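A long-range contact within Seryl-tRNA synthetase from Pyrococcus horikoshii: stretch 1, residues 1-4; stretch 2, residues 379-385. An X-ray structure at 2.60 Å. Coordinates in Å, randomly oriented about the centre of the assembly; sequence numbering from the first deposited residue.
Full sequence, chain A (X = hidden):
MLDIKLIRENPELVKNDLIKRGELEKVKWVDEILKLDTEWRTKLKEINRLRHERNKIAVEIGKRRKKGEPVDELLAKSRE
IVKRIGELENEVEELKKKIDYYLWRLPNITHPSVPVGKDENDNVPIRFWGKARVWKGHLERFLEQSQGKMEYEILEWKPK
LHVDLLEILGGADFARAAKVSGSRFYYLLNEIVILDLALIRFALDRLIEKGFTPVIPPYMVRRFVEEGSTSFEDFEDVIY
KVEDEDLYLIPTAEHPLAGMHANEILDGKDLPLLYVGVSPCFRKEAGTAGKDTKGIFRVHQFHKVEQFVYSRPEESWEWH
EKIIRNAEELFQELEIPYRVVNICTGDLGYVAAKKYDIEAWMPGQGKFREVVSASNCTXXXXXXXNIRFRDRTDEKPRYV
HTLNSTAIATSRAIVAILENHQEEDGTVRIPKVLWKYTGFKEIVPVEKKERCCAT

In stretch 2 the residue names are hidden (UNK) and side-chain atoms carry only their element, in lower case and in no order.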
# COMPACT_ATOMS: atom_id res chain seq x y z
N MET A 1 1.01 -22.10 -15.52
CA MET A 1 0.70 -22.68 -16.87
C MET A 1 1.40 -24.01 -17.12
O MET A 1 2.59 -24.16 -16.85
CB MET A 1 1.11 -21.70 -17.98
CG MET A 1 0.84 -22.20 -19.38
SD MET A 1 1.69 -21.22 -20.62
CE MET A 1 0.53 -21.30 -22.02
N LEU A 2 0.66 -24.99 -17.63
CA LEU A 2 1.27 -26.29 -17.91
C LEU A 2 1.82 -26.32 -19.32
O LEU A 2 1.27 -25.69 -20.23
CB LEU A 2 0.27 -27.44 -17.75
CG LEU A 2 -0.05 -27.92 -16.34
CD1 LEU A 2 1.21 -27.91 -15.48
CD2 LEU A 2 -1.09 -27.00 -15.76
N ASP A 3 2.92 -27.05 -19.46
CA ASP A 3 3.60 -27.25 -20.73
C ASP A 3 2.71 -28.14 -21.58
O ASP A 3 2.37 -29.24 -21.17
CB ASP A 3 4.94 -27.93 -20.51
CG ASP A 3 5.69 -28.20 -21.79
OD1 ASP A 3 5.18 -27.83 -22.88
OD2 ASP A 3 6.78 -28.79 -21.70
N ILE A 4 2.35 -27.68 -22.76
CA ILE A 4 1.50 -28.48 -23.62
C ILE A 4 2.15 -29.86 -23.84
O ILE A 4 1.46 -30.88 -23.87
CB ILE A 4 1.24 -27.74 -24.96
CG1 ILE A 4 -0.04 -28.26 -25.62
CG2 ILE A 4 2.46 -27.86 -25.86
CD1 ILE A 4 -0.11 -29.73 -25.83
N UNK A 379 8.51 -24.47 -12.97
CA UNK A 379 8.46 -23.54 -14.09
C UNK A 379 7.07 -22.98 -14.32
O UNK A 379 6.79 -22.46 -15.40
c UNK A 379 8.03 -25.41 -15.79
o UNK A 379 8.28 -25.98 -16.87
o UNK A 379 7.09 -25.78 -15.06
c UNK A 379 8.93 -24.24 -15.37
N UNK A 380 6.18 -23.08 -13.33
CA UNK A 380 4.79 -22.62 -13.49
C UNK A 380 4.66 -21.12 -13.73
O UNK A 380 3.83 -20.70 -14.53
n UNK A 380 0.41 -23.71 -13.04
c UNK A 380 0.50 -19.90 -11.52
c UNK A 380 -0.91 -21.67 -12.41
c UNK A 380 3.97 -23.00 -12.26
c UNK A 380 1.53 -21.97 -12.19
c UNK A 380 0.25 -22.44 -12.56
c UNK A 380 2.47 -23.02 -12.48
c UNK A 380 1.74 -24.04 -12.99
c UNK A 380 -0.77 -20.41 -11.89
c UNK A 380 1.65 -20.68 -11.66
N UNK A 381 5.45 -20.32 -13.01
CA UNK A 381 5.40 -18.87 -13.17
C UNK A 381 6.24 -18.49 -14.36
O UNK A 381 5.84 -17.65 -15.18
c UNK A 381 5.91 -18.17 -11.90
n UNK A 381 4.59 -17.16 -8.80
o UNK A 381 6.74 -17.74 -9.07
c UNK A 381 5.16 -18.57 -10.65
c UNK A 381 5.57 -17.79 -9.44
N UNK A 382 7.41 -19.11 -14.46
CA UNK A 382 8.34 -18.86 -15.56
C UNK A 382 7.65 -19.02 -16.90
O UNK A 382 7.84 -18.20 -17.80
c UNK A 382 9.52 -19.80 -15.48
N UNK A 383 6.84 -20.06 -17.05
CA UNK A 383 6.18 -20.27 -18.33
C UNK A 383 5.13 -19.19 -18.60
O UNK A 383 4.83 -18.91 -19.75
c UNK A 383 6.97 -25.13 -20.03
n UNK A 383 6.90 -24.94 -21.35
n UNK A 383 6.08 -24.58 -19.20
c UNK A 383 5.33 -22.26 -19.75
c UNK A 383 5.54 -21.66 -18.36
c UNK A 383 4.96 -23.74 -19.65
n UNK A 383 7.95 -25.88 -19.53
N UNK A 384 4.61 -18.56 -17.55
CA UNK A 384 3.60 -17.52 -17.72
C UNK A 384 4.24 -16.18 -17.98
O UNK A 384 3.82 -15.44 -18.85
c UNK A 384 1.45 -18.77 -14.76
c UNK A 384 1.76 -18.55 -16.25
c UNK A 384 -1.01 -18.75 -14.57
n UNK A 384 -2.11 -18.13 -14.17
c UNK A 384 2.71 -17.39 -16.47
n UNK A 384 0.18 -18.19 -14.36
n UNK A 384 -1.09 -19.93 -15.18
N UNK A 385 5.25 -15.86 -17.20
CA UNK A 385 5.94 -14.58 -17.33
C UNK A 385 7.05 -14.59 -18.37
O UNK A 385 7.72 -13.58 -18.57
c UNK A 385 4.47 -12.90 -15.36
c UNK A 385 6.49 -14.17 -15.97
c UNK A 385 5.38 -14.04 -14.93
c UNK A 385 5.96 -13.83 -13.53

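Position 379 carries four side-chain atoms: a CB, then a carbon bearing two oxygens. A carboxylate one carbon from the backbone is aspartate. Asp-379 does not touch stretch 1; its value lies in the negative charge it offers to a side chain at position 383.

At position 380 a single carbon leads to fused five- and six-membered rings holding eight carbons and one nitrogen, an indole, so this is Trp-380. The N-terminal amino group of Met-1 lies over one face of the ring system, with Met-1 N 3.0 Å from Trp-380 NE1. The flat indole offers a face over which the amino group can lie. The backbone adds a weak hydrogen bond, from Met-1 N to Trp-380 O at 3.3 Å.

Position 381 has three carbons in a row, the third carrying one oxygen and one nitrogen. That terminal amide marks Gln-381. Its CA-to-CB bond points away from stretch 1, and its side chain makes no contact there; both polar atoms are satisfied elsewhere in the structure.

Position 382 has one side-chain carbon and is Ala-382, small, buried and out of reach of stretch 1.

Position 383 shows three carbons, a nitrogen, and a carbon with two more nitrogens: the guanidinium of arginine. Its CA-to-CB bond points toward stretch 1, with Arg-383 CG 3.9 Å from Met-1 SD and Arg-383 CD 3.7 Å from Met-1 O. Asp-3 CB lies over one face of the guanidinium, 3.5 Å from Arg-383 CZ. Arg-383 NH1 donates to Asp-379 OD1 at 2.7 Å in a nearly straight hydrogen bond that is part of a salt bridge, which helps hold the group in place.

Position 384 has three carbons, a nitrogen and a carbon carrying two more nitrogens, so it is Arg-384. Its aliphatic part can pack on Met-1, Arg-384 CG lying 3.7 Å from Met-1 CB, while its guanidinium is bonded elsewhere in the structure. Met-1 N sits at the guanidinium edge, 3.0 Å from Arg-384 NH2, so two groups normally positive approach closely.

Position 385 has four carbons forked at the second, hence Leu-385, a buried apolar side chain beyond reach of stretch 1.

In this contact, touching residues lie at least 379 positions apart in sequence. Met-1 supplies most of the surface covered on stretch 1, packing against the aliphatic parts of both arginines. Asp-3 adds a long salt bridge, Asp-3 OD1 to Arg-383 NH2 at 3.7 Å; because the oxygen lies well out of the guanidinium plane, this is attraction of charges without a directed N-H. Apolar packing and electrostatics therefore meet along Arg-383.

Stretch 2 379-385: DWQARRL
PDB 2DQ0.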